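Local coordinates for protein FKBP-type peptidyl-prolyl cis-trans isomerase FkpA (Escherichia coli, PDB 1Q6H) that catalyses the cis-trans isomerisation of peptide bonds preceding proline and acts as a folding chaperone in the bacterial periplasm, at residues I184-K189 with V218-V223. Residues are numbered along the deposited sequence; the frame is centred on the assembly and turned at random.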
ATOM      1  N   ILE A 184      24.870 -20.330 -36.634  1.00 12.84           N
ATOM      2  CA  ILE A 184      25.699 -19.384 -37.355  1.00 11.73           C
ATOM      3  C   ILE A 184      27.035 -19.322 -36.628  1.00 13.45           C
ATOM      4  O   ILE A 184      27.233 -20.025 -35.617  1.00 13.47           O
ATOM      5  CB  ILE A 184      25.089 -17.971 -37.443  1.00 11.23           C
ATOM      6  CG1 ILE A 184      24.593 -17.450 -36.088  1.00 12.99           C
ATOM      7  CG2 ILE A 184      24.008 -17.899 -38.473  1.00 11.59           C
ATOM      8  CD1 ILE A 184      24.271 -15.957 -36.128  1.00 12.79           C
ATOM      9  N   LYS A 185      27.920 -18.465 -37.122  1.00 12.68           N
ATOM     10  CA  LYS A 185      29.270 -18.313 -36.575  1.00 13.55           C
ATOM     11  C   LYS A 185      29.562 -16.854 -36.434  1.00 12.10           C
ATOM     12  O   LYS A 185      28.747 -16.033 -36.816  1.00 12.92           O
ATOM     13  CB  LYS A 185      30.260 -19.030 -37.504  1.00 14.75           C
ATOM     14  CG  LYS A 185      29.806 -20.508 -37.693  1.00 17.28           C
ATOM     15  CD  LYS A 185      30.737 -21.322 -38.534  1.00 19.43           C
ATOM     16  CE  LYS A 185      30.942 -22.710 -37.857  1.00 22.83           C
ATOM     17  NZ  LYS A 185      29.715 -23.617 -37.963  1.00 19.07           N
ATOM     18  N   LYS A 186      30.714 -16.520 -35.871  1.00 12.35           N
ATOM     19  CA  LYS A 186      31.113 -15.131 -35.716  1.00 12.31           C
ATOM     20  C   LYS A 186      30.964 -14.388 -37.033  1.00 11.85           C
ATOM     21  O   LYS A 186      31.424 -14.845 -38.105  1.00 10.51           O
ATOM     22  CB  LYS A 186      32.566 -15.081 -35.228  1.00 13.30           C
ATOM     23  CG  LYS A 186      33.161 -13.712 -35.076  1.00 15.67           C
ATOM     24  CD  LYS A 186      34.545 -13.824 -34.420  1.00 15.96           C
ATOM     25  CE  LYS A 186      35.271 -12.491 -34.339  1.00 18.40           C
ATOM     26  NZ  LYS A 186      36.409 -12.562 -33.337  1.00 19.58           N
ATOM     27  N   GLY A 187      30.321 -13.233 -36.945  1.00 10.55           N
ATOM     28  CA  GLY A 187      30.074 -12.395 -38.097  1.00 11.65           C
ATOM     29  C   GLY A 187      28.740 -12.653 -38.771  1.00 11.29           C
ATOM     30  O   GLY A 187      28.324 -11.911 -39.678  1.00 12.64           O
ATOM     31  N   GLY A 188      28.070 -13.722 -38.347  1.00 11.20           N
ATOM     32  CA  GLY A 188      26.796 -14.092 -38.913  1.00 11.33           C
ATOM     33  C   GLY A 188      25.586 -13.324 -38.420  1.00 12.25           C
ATOM     34  O   GLY A 188      25.660 -12.533 -37.496  1.00 10.68           O
ATOM     35  N   LYS A 189      24.457 -13.567 -39.079  1.00 12.75           N
ATOM     36  CA  LYS A 189      23.214 -12.900 -38.755  1.00 13.61           C
ATOM     37  C   LYS A 189      22.105 -13.923 -38.931  1.00 13.84           C
ATOM     38  O   LYS A 189      22.118 -14.692 -39.893  1.00 14.57           O
ATOM     39  CB  LYS A 189      22.978 -11.727 -39.709  1.00 14.60           C
ATOM     40  CG  LYS A 189      24.153 -10.804 -39.802  1.00 18.23           C
ATOM     41  CD  LYS A 189      23.916  -9.631 -40.721  1.00 18.35           C
ATOM     42  CE  LYS A 189      25.100  -8.647 -40.652  1.00 21.80           C
ATOM     43  NZ  LYS A 189      26.374  -9.293 -40.245  1.00 22.15           N
ATOM     44  N   VAL A 218      19.095 -11.099 -35.145  1.00 12.85           N
ATOM     45  CA  VAL A 218      20.352 -11.148 -34.405  1.00 13.76           C
ATOM     46  C   VAL A 218      21.617 -11.019 -35.270  1.00 14.26           C
ATOM     47  O   VAL A 218      21.668 -11.540 -36.382  1.00 15.04           O
ATOM     48  CB  VAL A 218      20.431 -12.445 -33.665  1.00 14.94           C
ATOM     49  CG1 VAL A 218      21.588 -12.450 -32.679  1.00 16.85           C
ATOM     50  CG2 VAL A 218      19.122 -12.689 -32.922  1.00 17.16           C
ATOM     51  N   GLU A 219      22.615 -10.298 -34.757  1.00 13.38           N
ATOM     52  CA  GLU A 219      23.919 -10.241 -35.386  1.00 14.77           C
ATOM     53  C   GLU A 219      24.915 -10.733 -34.345  1.00 14.97           C
ATOM     54  O   GLU A 219      25.043 -10.154 -33.258  1.00 13.77           O
ATOM     55  CB  GLU A 219      24.303  -8.837 -35.834  1.00 16.56           C
ATOM     56  CG  GLU A 219      23.515  -8.264 -36.986  1.00 19.75           C
ATOM     57  CD  GLU A 219      24.039  -6.883 -37.400  1.00 22.90           C
ATOM     58  OE1 GLU A 219      24.917  -6.317 -36.693  1.00 26.48           O
ATOM     59  OE2 GLU A 219      23.574  -6.379 -38.440  1.00 26.85           O
ATOM     60  N   LEU A 220      25.593 -11.823 -34.686  1.00 13.66           N
ATOM     61  CA  LEU A 220      26.586 -12.443 -33.827  1.00 12.86           C
ATOM     62  C   LEU A 220      27.975 -11.822 -34.060  1.00 11.75           C
ATOM     63  O   LEU A 220      28.656 -12.117 -35.068  1.00  9.25           O
ATOM     64  CB  LEU A 220      26.632 -13.946 -34.118  1.00 11.61           C
ATOM     65  CG  LEU A 220      27.637 -14.755 -33.325  1.00 13.84           C
ATOM     66  CD1 LEU A 220      27.482 -14.467 -31.811  1.00 14.37           C
ATOM     67  CD2 LEU A 220      27.536 -16.240 -33.639  1.00 12.91           C
ATOM     68  N   LEU A 221      28.393 -10.971 -33.131  1.00 11.48           N
ATOM     69  CA  LEU A 221      29.642 -10.242 -33.258  1.00 12.08           C
ATOM     70  C   LEU A 221      30.868 -11.010 -32.802  1.00 12.59           C
ATOM     71  O   LEU A 221      31.934 -10.911 -33.402  1.00 10.69           O
ATOM     72  CB  LEU A 221      29.568  -8.945 -32.472  1.00 14.11           C
ATOM     73  CG  LEU A 221      28.427  -7.986 -32.806  1.00 16.72           C
ATOM     74  CD1 LEU A 221      28.655  -6.730 -31.998  1.00 20.65           C
ATOM     75  CD2 LEU A 221      28.391  -7.637 -34.273  1.00 19.96           C
ATOM     76  N   ASP A 222      30.744 -11.764 -31.720  1.00 12.59           N
ATOM     77  CA  ASP A 222      31.901 -12.483 -31.237  1.00 12.34           C
ATOM     78  C   ASP A 222      31.507 -13.740 -30.489  1.00 12.29           C
ATOM     79  O   ASP A 222      30.399 -13.837 -29.946  1.00 11.40           O
ATOM     80  CB  ASP A 222      32.733 -11.575 -30.321  1.00 13.08           C
ATOM     81  CG  ASP A 222      34.190 -12.028 -30.177  1.00 14.47           C
ATOM     82  OD1 ASP A 222      34.659 -12.897 -30.957  1.00 14.41           O
ATOM     83  OD2 ASP A 222      34.941 -11.534 -29.294  1.00 17.10           O
ATOM     84  N   VAL A 223      32.443 -14.680 -30.451  1.00 12.16           N
ATOM     85  CA  VAL A 223      32.290 -15.929 -29.722  1.00 12.95           C
ATOM     86  C   VAL A 223      33.571 -16.114 -28.955  1.00 12.26           C
ATOM     87  O   VAL A 223      34.632 -16.217 -29.551  1.00 13.36           O
ATOM     88  CB  VAL A 223      32.090 -17.116 -30.661  1.00 12.51           C
ATOM     89  CG1 VAL A 223      31.934 -18.405 -29.868  1.00 13.33           C
ATOM     90  CG2 VAL A 223      30.892 -16.891 -31.595  1.00 13.92           C
TER
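Lys186 and Asp222 form a salt bridge at the edge of the contact, with NZ of Lys186 3.0 Å from OD1 of Asp222. The lysine, its CG anti to the backbone N (chi1 177°) and the chain extended beyond, runs alongside the strand past the carbonyl O of Leu221. Its ammonium meets the carboxylate from above its plane, and the same OD1 weakly accepts the N-H of Val223, which may help to hold the carboxylate's rotation. Two backbone bonds grip Leu220 from both ends: its O accepts Gly187 N at 2.7 Å, and its N donates to Gly188 O at 2.9 Å. Both glycines belong to a type II turn from Lys185 to Gly188, closed by Gly188 N bonding to Lys185 O; Gly187 has the positive phi (92°) suited to glycine in such a turn. After the turn, Lys189 and Glu219 form a non-hydrogen-bonded antiparallel pair, where Lys189 CA lies 3.1 Å from Val218 O in a CA-H...O contact. Their side chains run side by side through their methylenes, the charged ends near each other but short of a salt bridge. Ile184 and Leu220 pass each other in opposite directions, with Ile184 CD1 3.7 Å from Leu220 CB, while Leu220 CD2 rests against Lys185 O. The turn closes the loop that follows helix 175-180 and delivers the chain into strand 189-194, which pairs antiparallel with strand 214-223 in the sheet of the FKBP domain. On strand 214-223, Leu221 and Asp222 both face Val143 of strand 141-150, a classic beta bulge, and Val144 adds to the packing around Leu220.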